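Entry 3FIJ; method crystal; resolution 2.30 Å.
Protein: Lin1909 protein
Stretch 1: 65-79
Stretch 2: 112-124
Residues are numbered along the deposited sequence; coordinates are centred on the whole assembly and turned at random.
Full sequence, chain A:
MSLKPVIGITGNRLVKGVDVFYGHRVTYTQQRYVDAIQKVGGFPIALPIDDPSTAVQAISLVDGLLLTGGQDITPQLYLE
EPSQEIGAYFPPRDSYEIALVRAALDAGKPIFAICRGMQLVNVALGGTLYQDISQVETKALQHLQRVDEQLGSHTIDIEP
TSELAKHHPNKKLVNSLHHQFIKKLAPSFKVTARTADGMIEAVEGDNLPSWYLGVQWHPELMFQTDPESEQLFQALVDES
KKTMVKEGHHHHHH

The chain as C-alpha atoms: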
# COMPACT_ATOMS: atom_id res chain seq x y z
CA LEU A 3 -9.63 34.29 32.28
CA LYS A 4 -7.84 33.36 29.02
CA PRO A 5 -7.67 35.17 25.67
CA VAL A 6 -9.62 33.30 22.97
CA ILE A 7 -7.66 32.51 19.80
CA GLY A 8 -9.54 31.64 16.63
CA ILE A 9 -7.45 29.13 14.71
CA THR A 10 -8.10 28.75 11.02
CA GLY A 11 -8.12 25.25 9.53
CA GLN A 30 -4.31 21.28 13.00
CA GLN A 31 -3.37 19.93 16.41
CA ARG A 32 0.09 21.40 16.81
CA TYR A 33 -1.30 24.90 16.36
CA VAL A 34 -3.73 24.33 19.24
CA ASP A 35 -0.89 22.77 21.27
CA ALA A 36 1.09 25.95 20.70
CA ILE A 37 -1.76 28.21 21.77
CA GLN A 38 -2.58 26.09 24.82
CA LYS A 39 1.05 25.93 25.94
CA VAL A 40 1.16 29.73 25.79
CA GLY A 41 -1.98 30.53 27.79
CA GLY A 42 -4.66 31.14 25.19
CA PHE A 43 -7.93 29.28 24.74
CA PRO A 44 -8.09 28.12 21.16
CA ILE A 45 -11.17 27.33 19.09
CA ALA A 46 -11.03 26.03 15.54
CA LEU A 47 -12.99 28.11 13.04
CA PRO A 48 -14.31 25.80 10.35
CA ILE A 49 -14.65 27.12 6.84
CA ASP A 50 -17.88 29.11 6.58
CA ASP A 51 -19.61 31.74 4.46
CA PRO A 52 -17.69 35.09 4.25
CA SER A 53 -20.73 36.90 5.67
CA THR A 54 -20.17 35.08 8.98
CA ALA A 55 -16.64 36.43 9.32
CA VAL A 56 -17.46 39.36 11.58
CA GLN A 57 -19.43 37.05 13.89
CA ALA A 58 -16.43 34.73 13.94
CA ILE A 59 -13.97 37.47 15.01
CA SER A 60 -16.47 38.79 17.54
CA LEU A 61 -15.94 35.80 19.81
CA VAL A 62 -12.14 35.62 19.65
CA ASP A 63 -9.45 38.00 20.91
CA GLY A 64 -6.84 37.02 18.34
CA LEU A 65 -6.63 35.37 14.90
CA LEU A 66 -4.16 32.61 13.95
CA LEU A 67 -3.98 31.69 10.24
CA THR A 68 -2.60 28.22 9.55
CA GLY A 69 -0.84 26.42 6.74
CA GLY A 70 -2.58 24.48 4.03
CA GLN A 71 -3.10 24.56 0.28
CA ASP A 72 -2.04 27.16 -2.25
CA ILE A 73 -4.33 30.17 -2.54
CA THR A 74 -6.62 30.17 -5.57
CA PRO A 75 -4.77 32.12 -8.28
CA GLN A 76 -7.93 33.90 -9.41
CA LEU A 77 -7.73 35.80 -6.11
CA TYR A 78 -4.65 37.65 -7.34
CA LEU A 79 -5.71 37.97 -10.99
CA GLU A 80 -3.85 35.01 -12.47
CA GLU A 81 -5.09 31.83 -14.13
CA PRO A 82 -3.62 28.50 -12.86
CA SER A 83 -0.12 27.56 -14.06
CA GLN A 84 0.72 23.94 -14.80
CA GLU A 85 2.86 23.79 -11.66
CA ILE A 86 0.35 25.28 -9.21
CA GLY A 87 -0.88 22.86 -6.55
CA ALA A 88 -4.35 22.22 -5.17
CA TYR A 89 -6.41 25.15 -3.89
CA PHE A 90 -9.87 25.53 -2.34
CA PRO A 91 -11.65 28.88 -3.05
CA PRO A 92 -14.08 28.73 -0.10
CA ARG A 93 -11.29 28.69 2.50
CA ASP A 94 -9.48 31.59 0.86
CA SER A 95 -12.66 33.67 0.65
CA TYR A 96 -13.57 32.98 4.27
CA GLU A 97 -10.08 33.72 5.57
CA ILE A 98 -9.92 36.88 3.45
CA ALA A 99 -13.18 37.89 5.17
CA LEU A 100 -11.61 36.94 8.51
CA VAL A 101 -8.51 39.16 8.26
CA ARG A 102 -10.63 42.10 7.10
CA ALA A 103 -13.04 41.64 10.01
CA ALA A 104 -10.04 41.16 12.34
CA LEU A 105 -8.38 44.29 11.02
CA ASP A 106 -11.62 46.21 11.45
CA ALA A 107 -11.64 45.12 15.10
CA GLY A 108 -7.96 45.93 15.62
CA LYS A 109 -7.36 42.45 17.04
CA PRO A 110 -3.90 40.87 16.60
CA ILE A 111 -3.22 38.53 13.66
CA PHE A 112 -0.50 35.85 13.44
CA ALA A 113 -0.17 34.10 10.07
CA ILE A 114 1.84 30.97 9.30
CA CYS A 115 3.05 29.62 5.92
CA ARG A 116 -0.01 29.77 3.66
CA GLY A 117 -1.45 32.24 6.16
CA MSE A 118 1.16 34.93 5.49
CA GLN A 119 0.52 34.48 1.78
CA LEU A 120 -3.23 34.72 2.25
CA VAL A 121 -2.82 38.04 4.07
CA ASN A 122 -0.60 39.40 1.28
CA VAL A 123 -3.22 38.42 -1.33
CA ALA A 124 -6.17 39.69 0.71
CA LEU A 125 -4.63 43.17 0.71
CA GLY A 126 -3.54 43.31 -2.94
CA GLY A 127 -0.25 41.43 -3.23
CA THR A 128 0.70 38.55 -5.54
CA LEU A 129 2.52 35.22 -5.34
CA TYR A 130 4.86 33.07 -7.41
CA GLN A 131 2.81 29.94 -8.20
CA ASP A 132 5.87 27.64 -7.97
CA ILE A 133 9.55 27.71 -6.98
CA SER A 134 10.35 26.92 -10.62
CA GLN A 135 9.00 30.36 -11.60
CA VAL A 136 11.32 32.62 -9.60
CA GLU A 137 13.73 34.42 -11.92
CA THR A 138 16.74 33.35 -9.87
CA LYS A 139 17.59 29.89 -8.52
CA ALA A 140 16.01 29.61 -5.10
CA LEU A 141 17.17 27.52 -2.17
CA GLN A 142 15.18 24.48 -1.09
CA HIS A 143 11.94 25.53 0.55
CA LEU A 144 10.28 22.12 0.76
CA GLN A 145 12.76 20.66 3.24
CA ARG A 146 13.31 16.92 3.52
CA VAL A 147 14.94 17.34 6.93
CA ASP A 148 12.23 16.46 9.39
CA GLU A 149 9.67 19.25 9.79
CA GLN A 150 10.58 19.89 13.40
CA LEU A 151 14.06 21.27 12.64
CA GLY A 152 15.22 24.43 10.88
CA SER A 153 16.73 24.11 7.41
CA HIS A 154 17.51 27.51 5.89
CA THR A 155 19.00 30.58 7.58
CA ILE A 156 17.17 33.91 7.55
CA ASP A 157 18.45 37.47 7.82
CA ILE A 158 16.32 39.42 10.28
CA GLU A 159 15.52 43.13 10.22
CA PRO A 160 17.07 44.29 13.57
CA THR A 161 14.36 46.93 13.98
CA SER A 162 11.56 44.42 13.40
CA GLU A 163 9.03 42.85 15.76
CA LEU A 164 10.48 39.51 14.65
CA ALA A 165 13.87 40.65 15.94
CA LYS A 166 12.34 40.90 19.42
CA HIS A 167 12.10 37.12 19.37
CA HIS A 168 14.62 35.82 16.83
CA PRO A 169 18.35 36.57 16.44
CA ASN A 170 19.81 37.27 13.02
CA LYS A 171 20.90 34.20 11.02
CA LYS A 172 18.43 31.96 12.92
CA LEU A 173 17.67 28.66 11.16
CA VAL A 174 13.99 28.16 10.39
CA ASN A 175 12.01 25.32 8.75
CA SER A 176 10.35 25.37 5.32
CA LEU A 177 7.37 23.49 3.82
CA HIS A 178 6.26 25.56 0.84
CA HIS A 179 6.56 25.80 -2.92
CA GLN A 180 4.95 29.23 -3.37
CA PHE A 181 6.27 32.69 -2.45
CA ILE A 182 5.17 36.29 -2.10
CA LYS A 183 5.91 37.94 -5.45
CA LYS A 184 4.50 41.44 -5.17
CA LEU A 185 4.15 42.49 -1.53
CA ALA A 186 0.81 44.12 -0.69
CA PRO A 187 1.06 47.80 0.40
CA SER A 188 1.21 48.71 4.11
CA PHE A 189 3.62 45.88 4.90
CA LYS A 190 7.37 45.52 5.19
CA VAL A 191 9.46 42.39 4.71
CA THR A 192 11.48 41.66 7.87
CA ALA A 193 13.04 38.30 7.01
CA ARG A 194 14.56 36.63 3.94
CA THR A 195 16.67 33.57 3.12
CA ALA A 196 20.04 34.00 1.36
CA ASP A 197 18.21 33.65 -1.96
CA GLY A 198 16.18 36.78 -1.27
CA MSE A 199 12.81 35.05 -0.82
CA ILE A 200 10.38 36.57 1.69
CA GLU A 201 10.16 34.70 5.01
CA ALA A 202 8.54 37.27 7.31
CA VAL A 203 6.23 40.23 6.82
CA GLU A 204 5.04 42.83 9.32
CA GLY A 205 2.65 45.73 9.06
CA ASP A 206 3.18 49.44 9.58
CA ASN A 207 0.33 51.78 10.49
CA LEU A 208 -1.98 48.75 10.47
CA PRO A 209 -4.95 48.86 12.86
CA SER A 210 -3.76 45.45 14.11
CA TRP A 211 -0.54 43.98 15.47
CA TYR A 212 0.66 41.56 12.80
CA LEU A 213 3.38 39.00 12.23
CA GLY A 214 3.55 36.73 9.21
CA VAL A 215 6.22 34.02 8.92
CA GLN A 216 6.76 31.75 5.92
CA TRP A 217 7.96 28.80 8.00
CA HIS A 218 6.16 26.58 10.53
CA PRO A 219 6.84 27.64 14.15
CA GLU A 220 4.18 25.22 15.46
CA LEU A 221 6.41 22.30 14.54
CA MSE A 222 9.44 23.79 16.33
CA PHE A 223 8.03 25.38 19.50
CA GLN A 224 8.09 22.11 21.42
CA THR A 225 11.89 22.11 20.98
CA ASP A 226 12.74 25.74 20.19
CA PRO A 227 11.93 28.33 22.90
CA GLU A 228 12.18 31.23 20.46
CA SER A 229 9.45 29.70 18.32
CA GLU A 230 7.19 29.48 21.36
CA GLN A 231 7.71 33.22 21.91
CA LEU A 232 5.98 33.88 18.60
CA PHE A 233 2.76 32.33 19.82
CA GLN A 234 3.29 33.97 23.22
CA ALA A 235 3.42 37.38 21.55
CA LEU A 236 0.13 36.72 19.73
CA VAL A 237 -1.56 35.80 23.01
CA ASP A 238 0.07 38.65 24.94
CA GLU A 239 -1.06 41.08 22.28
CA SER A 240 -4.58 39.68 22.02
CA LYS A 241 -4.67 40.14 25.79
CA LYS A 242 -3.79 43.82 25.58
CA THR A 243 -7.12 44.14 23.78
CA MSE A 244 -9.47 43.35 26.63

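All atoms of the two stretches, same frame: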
# COMPACT_ATOMS: atom_id res chain seq x y z
N LEU A 65 -6.47 36.24 16.07
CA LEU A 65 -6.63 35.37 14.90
C LEU A 65 -5.33 34.70 14.44
O LEU A 65 -4.35 35.38 14.12
CB LEU A 65 -7.23 36.17 13.74
CG LEU A 65 -7.31 35.51 12.37
CD1 LEU A 65 -8.27 34.32 12.41
CD2 LEU A 65 -7.75 36.54 11.34
N LEU A 66 -5.33 33.37 14.39
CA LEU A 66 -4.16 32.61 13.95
C LEU A 66 -4.46 31.89 12.62
O LEU A 66 -5.29 30.98 12.57
CB LEU A 66 -3.77 31.58 15.02
CG LEU A 66 -2.62 30.62 14.68
CD1 LEU A 66 -1.33 31.41 14.41
CD2 LEU A 66 -2.40 29.65 15.83
N LEU A 67 -3.79 32.31 11.55
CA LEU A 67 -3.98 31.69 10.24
C LEU A 67 -2.95 30.58 10.05
O LEU A 67 -1.74 30.80 10.19
CB LEU A 67 -3.84 32.74 9.13
CG LEU A 67 -5.03 33.71 9.04
CD1 LEU A 67 -4.71 34.87 8.12
CD2 LEU A 67 -6.24 32.94 8.52
N THR A 68 -3.44 29.39 9.71
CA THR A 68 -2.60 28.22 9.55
C THR A 68 -2.18 27.89 8.13
O THR A 68 -2.62 28.52 7.16
CB THR A 68 -3.29 26.98 10.12
OG1 THR A 68 -4.48 26.70 9.37
CG2 THR A 68 -3.67 27.20 11.59
N GLY A 69 -1.33 26.87 8.02
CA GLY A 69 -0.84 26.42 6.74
C GLY A 69 -1.95 25.72 5.99
O GLY A 69 -3.10 25.68 6.43
N GLY A 70 -1.60 25.17 4.83
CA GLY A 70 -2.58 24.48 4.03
C GLY A 70 -2.24 24.57 2.56
O GLY A 70 -1.08 24.69 2.18
N GLN A 71 -3.27 24.51 1.73
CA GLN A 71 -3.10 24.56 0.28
C GLN A 71 -2.78 25.93 -0.29
O GLN A 71 -2.93 26.95 0.38
CB GLN A 71 -4.37 24.03 -0.38
CG GLN A 71 -4.64 22.58 -0.08
CD GLN A 71 -6.01 22.16 -0.54
OE1 GLN A 71 -6.28 20.96 -0.71
NE2 GLN A 71 -6.90 23.13 -0.73
N ASP A 72 -2.34 25.93 -1.54
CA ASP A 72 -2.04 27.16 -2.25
C ASP A 72 -3.33 27.97 -2.35
O ASP A 72 -4.42 27.41 -2.36
CB ASP A 72 -1.52 26.86 -3.66
CG ASP A 72 -0.30 25.97 -3.65
OD1 ASP A 72 0.42 25.96 -2.62
OD2 ASP A 72 -0.05 25.29 -4.66
N ILE A 73 -3.19 29.29 -2.42
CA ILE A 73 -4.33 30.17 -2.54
C ILE A 73 -4.80 30.18 -3.99
O ILE A 73 -3.97 30.18 -4.90
CB ILE A 73 -3.94 31.59 -2.11
CG1 ILE A 73 -3.68 31.60 -0.59
CG2 ILE A 73 -5.02 32.58 -2.52
CD1 ILE A 73 -2.50 32.44 -0.18
N THR A 74 -6.12 30.19 -4.20
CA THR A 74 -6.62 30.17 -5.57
C THR A 74 -6.02 31.35 -6.30
O THR A 74 -6.08 32.49 -5.82
CB THR A 74 -8.17 30.22 -5.62
OG1 THR A 74 -8.61 31.59 -5.62
CG2 THR A 74 -8.77 29.50 -4.43
N PRO A 75 -5.41 31.09 -7.46
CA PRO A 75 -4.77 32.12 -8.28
C PRO A 75 -5.68 33.27 -8.70
O PRO A 75 -5.27 34.42 -8.75
CB PRO A 75 -4.19 31.32 -9.45
CG PRO A 75 -5.11 30.14 -9.57
CD PRO A 75 -5.38 29.78 -8.13
N GLN A 76 -6.93 32.93 -8.99
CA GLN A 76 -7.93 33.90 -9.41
C GLN A 76 -7.97 35.07 -8.42
O GLN A 76 -8.23 36.22 -8.81
CB GLN A 76 -9.29 33.22 -9.46
CG GLN A 76 -9.20 31.77 -9.95
CD GLN A 76 -8.98 31.70 -11.43
OE1 GLN A 76 -8.63 32.70 -12.05
NE2 GLN A 76 -9.18 30.52 -12.02
N LEU A 77 -7.72 34.78 -7.15
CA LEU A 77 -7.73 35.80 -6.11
C LEU A 77 -6.69 36.90 -6.32
O LEU A 77 -6.84 38.00 -5.80
CB LEU A 77 -7.55 35.17 -4.72
CG LEU A 77 -8.84 34.90 -3.95
CD1 LEU A 77 -9.74 34.01 -4.77
CD2 LEU A 77 -8.53 34.27 -2.61
N TYR A 78 -5.63 36.61 -7.07
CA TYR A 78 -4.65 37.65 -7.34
C TYR A 78 -4.50 37.90 -8.85
O TYR A 78 -3.43 38.26 -9.35
CB TYR A 78 -3.30 37.40 -6.62
CG TYR A 78 -2.67 36.04 -6.76
CD1 TYR A 78 -1.66 35.81 -7.69
CD2 TYR A 78 -3.06 34.98 -5.94
CE1 TYR A 78 -1.05 34.57 -7.80
CE2 TYR A 78 -2.45 33.72 -6.05
CZ TYR A 78 -1.45 33.53 -6.99
OH TYR A 78 -0.83 32.30 -7.13
N LEU A 79 -5.61 37.72 -9.55
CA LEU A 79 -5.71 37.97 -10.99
C LEU A 79 -4.81 37.17 -11.92
O LEU A 79 -4.25 37.70 -12.87
CB LEU A 79 -5.49 39.47 -11.24
CG LEU A 79 -6.32 40.36 -10.32
CD1 LEU A 79 -5.96 41.82 -10.56
CD2 LEU A 79 -7.80 40.11 -10.56
N PHE A 112 -1.75 36.58 13.61
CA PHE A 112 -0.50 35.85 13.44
C PHE A 112 -0.77 34.86 12.30
O PHE A 112 -1.67 34.01 12.38
CB PHE A 112 -0.11 35.13 14.75
CG PHE A 112 1.22 34.38 14.69
CD1 PHE A 112 2.26 34.82 13.87
CD2 PHE A 112 1.42 33.23 15.45
CE1 PHE A 112 3.49 34.13 13.81
CE2 PHE A 112 2.64 32.54 15.40
CZ PHE A 112 3.68 32.99 14.58
N ALA A 113 0.00 34.97 11.22
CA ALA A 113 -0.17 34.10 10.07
C ALA A 113 1.05 33.21 9.84
O ALA A 113 2.19 33.66 9.93
CB ALA A 113 -0.43 34.94 8.83
N ILE A 114 0.79 31.94 9.53
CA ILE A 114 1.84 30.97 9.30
C ILE A 114 1.77 30.32 7.91
O ILE A 114 0.70 29.89 7.46
CB ILE A 114 1.81 29.88 10.41
CG1 ILE A 114 2.31 30.47 11.73
CG2 ILE A 114 2.64 28.67 9.99
CD1 ILE A 114 2.15 29.55 12.94
N CYS A 115 2.93 30.23 7.24
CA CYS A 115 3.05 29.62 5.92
C CYS A 115 1.99 30.20 4.98
O CYS A 115 2.01 31.38 4.66
CB CYS A 115 2.90 28.09 6.02
SG CYS A 115 3.52 27.19 4.59
N ARG A 116 1.08 29.35 4.53
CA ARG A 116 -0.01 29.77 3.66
C ARG A 116 -0.64 31.06 4.19
O ARG A 116 -0.92 32.01 3.44
CB ARG A 116 -1.07 28.67 3.62
CG ARG A 116 -2.43 29.15 3.20
CD ARG A 116 -3.51 28.16 3.63
NE ARG A 116 -4.81 28.81 3.58
CZ ARG A 116 -5.48 29.04 2.46
NH1 ARG A 116 -4.98 28.65 1.29
NH2 ARG A 116 -6.64 29.68 2.51
N GLY A 117 -0.86 31.09 5.50
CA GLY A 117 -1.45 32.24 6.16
C GLY A 117 -0.86 33.59 5.80
O GLY A 117 -1.59 34.53 5.51
N MSE A 118 0.47 33.69 5.83
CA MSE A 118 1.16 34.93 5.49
C MSE A 118 0.92 35.28 4.02
O MSE A 118 0.90 36.44 3.63
CB MSE A 118 2.67 34.76 5.75
CG MSE A 118 3.51 36.00 5.45
SE MSE A 118 5.42 35.59 5.37
CE MSE A 118 5.50 34.95 3.52
N GLN A 119 0.77 34.25 3.19
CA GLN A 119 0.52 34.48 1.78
C GLN A 119 -0.93 34.88 1.55
O GLN A 119 -1.24 35.62 0.62
CB GLN A 119 0.88 33.24 0.96
CG GLN A 119 2.36 32.93 1.02
CD GLN A 119 2.76 31.82 0.08
OE1 GLN A 119 3.92 31.44 0.02
NE2 GLN A 119 1.78 31.30 -0.66
N LEU A 120 -1.82 34.38 2.40
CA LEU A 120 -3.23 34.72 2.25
C LEU A 120 -3.43 36.20 2.64
O LEU A 120 -4.20 36.92 2.01
CB LEU A 120 -4.11 33.82 3.12
CG LEU A 120 -5.59 34.16 2.98
CD1 LEU A 120 -6.38 32.90 2.88
CD2 LEU A 120 -6.05 35.04 4.15
N VAL A 121 -2.72 36.65 3.66
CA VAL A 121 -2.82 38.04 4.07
C VAL A 121 -2.34 38.92 2.91
O VAL A 121 -3.04 39.84 2.48
CB VAL A 121 -1.97 38.28 5.34
CG1 VAL A 121 -1.81 39.77 5.61
CG2 VAL A 121 -2.62 37.59 6.51
N ASN A 122 -1.16 38.63 2.38
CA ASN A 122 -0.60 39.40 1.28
C ASN A 122 -1.61 39.53 0.13
O ASN A 122 -1.84 40.63 -0.39
CB ASN A 122 0.70 38.73 0.80
CG ASN A 122 1.49 39.61 -0.14
OD1 ASN A 122 1.58 39.34 -1.34
ND2 ASN A 122 2.08 40.68 0.40
N VAL A 123 -2.23 38.42 -0.27
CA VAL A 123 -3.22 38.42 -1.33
C VAL A 123 -4.45 39.24 -0.95
O VAL A 123 -4.90 40.08 -1.72
CB VAL A 123 -3.67 36.97 -1.67
CG1 VAL A 123 -4.82 36.99 -2.69
CG2 VAL A 123 -2.49 36.16 -2.21
N ALA A 124 -4.98 38.98 0.24
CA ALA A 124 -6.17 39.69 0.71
C ALA A 124 -6.06 41.20 0.56
O ALA A 124 -7.04 41.86 0.23
CB ALA A 124 -6.43 39.36 2.17
O HOH W 1 -4.05 30.47 6.08

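Strands 65-67 and 112-114 run side by side as parallel neighbours in one sheet, their directions 11° apart and their axes 4.7 Å apart at closest approach. Three backbone hydrogen bonds join them in the alternating pattern of a parallel pair: F112 N donates to L65 O (2.9 Å), L67 N to F112 O (2.8 Å), and I114 N to L67 O (2.9 Å). F112 and L67 thus each use both their amide and their carbonyl across the seam, while L66 CA adds a CA-H...O contact to F112 O (3.3 Å). Beyond the strands the regular pairing ends, but the backbones stay close, G69 CA lying 4.6 Å from R116 CA. The first passes through a loop, 68-74, into a 3-10 segment at 75-77; the second turns at C115, the N-cap residue, with phi 50° and psi -116°, and helix 116-124 follows. G117 N bonds back to I114 O (2.8 Å) within this turn. The helix crosses strand 65-67 at 106°, with the axes approaching to 8.7 Å.

Side chains alternate across the sheet. L66 and F112 share one face, where L66 CD1 packs obliquely against the F112 ring, 3.5 Å from F112 CD2, and also comes within 4.2 Å of I114 CD1. L67 and A113 occupy the other face, beneath the helix. There the small A113 meets L67 through their CB atoms (4.1 Å), and L67 reaches on to the helix: its CD1 lies 3.8 Å from V121 CG2 and 4.2 Å from L120 CD2. Its CB rests 3.8 Å from G117 CA. Glycine suits position 117 because a CB there would point toward the first stretch and fall 2.8 Å from L67 O, a clash; its absence lets the first helical turn sit close to the strand end.

R116 fastens the loop to the start of the helix. Its extended side chain, t at chi1, chi2 and chi3, runs past G69 and G70, with R116 CD 3.7 Å from G69 C, and carries the guanidinium to the backbone of Q71, where NH1 donates to Q71 O (2.8 Å). That carbonyl lies at the guanidinium edge, near its plane, as suits a charged donor. A water bridges the same side chain to the strand end, donating to T68 O (2.6 Å) and accepting a weak hydrogen bond from R116 NE (3.1 Å). G70 adopts phi 150° and psi -152°, where a CB would be jammed against the preceding carbonyl; it would also stand only 3.2 Å from R116 CD.

Farther along, I73 points toward the helix and is buried against it, its CD1 lying 3.3 Å from L120 N and 3.9 Å from L120 CB. The same methyl comes within 4.2 Å of V123 CG2. V123 closes the far end of the contact: its CG1 meets L77 CB (3.9 Å), and its CG2 approaches Y78 CD2 obliquely (4.0 Å). The branched side chains of I73, L77 and V123, with the Y78 ring, make this end apolar, and the whole contact buries 818 Å², both sides summed.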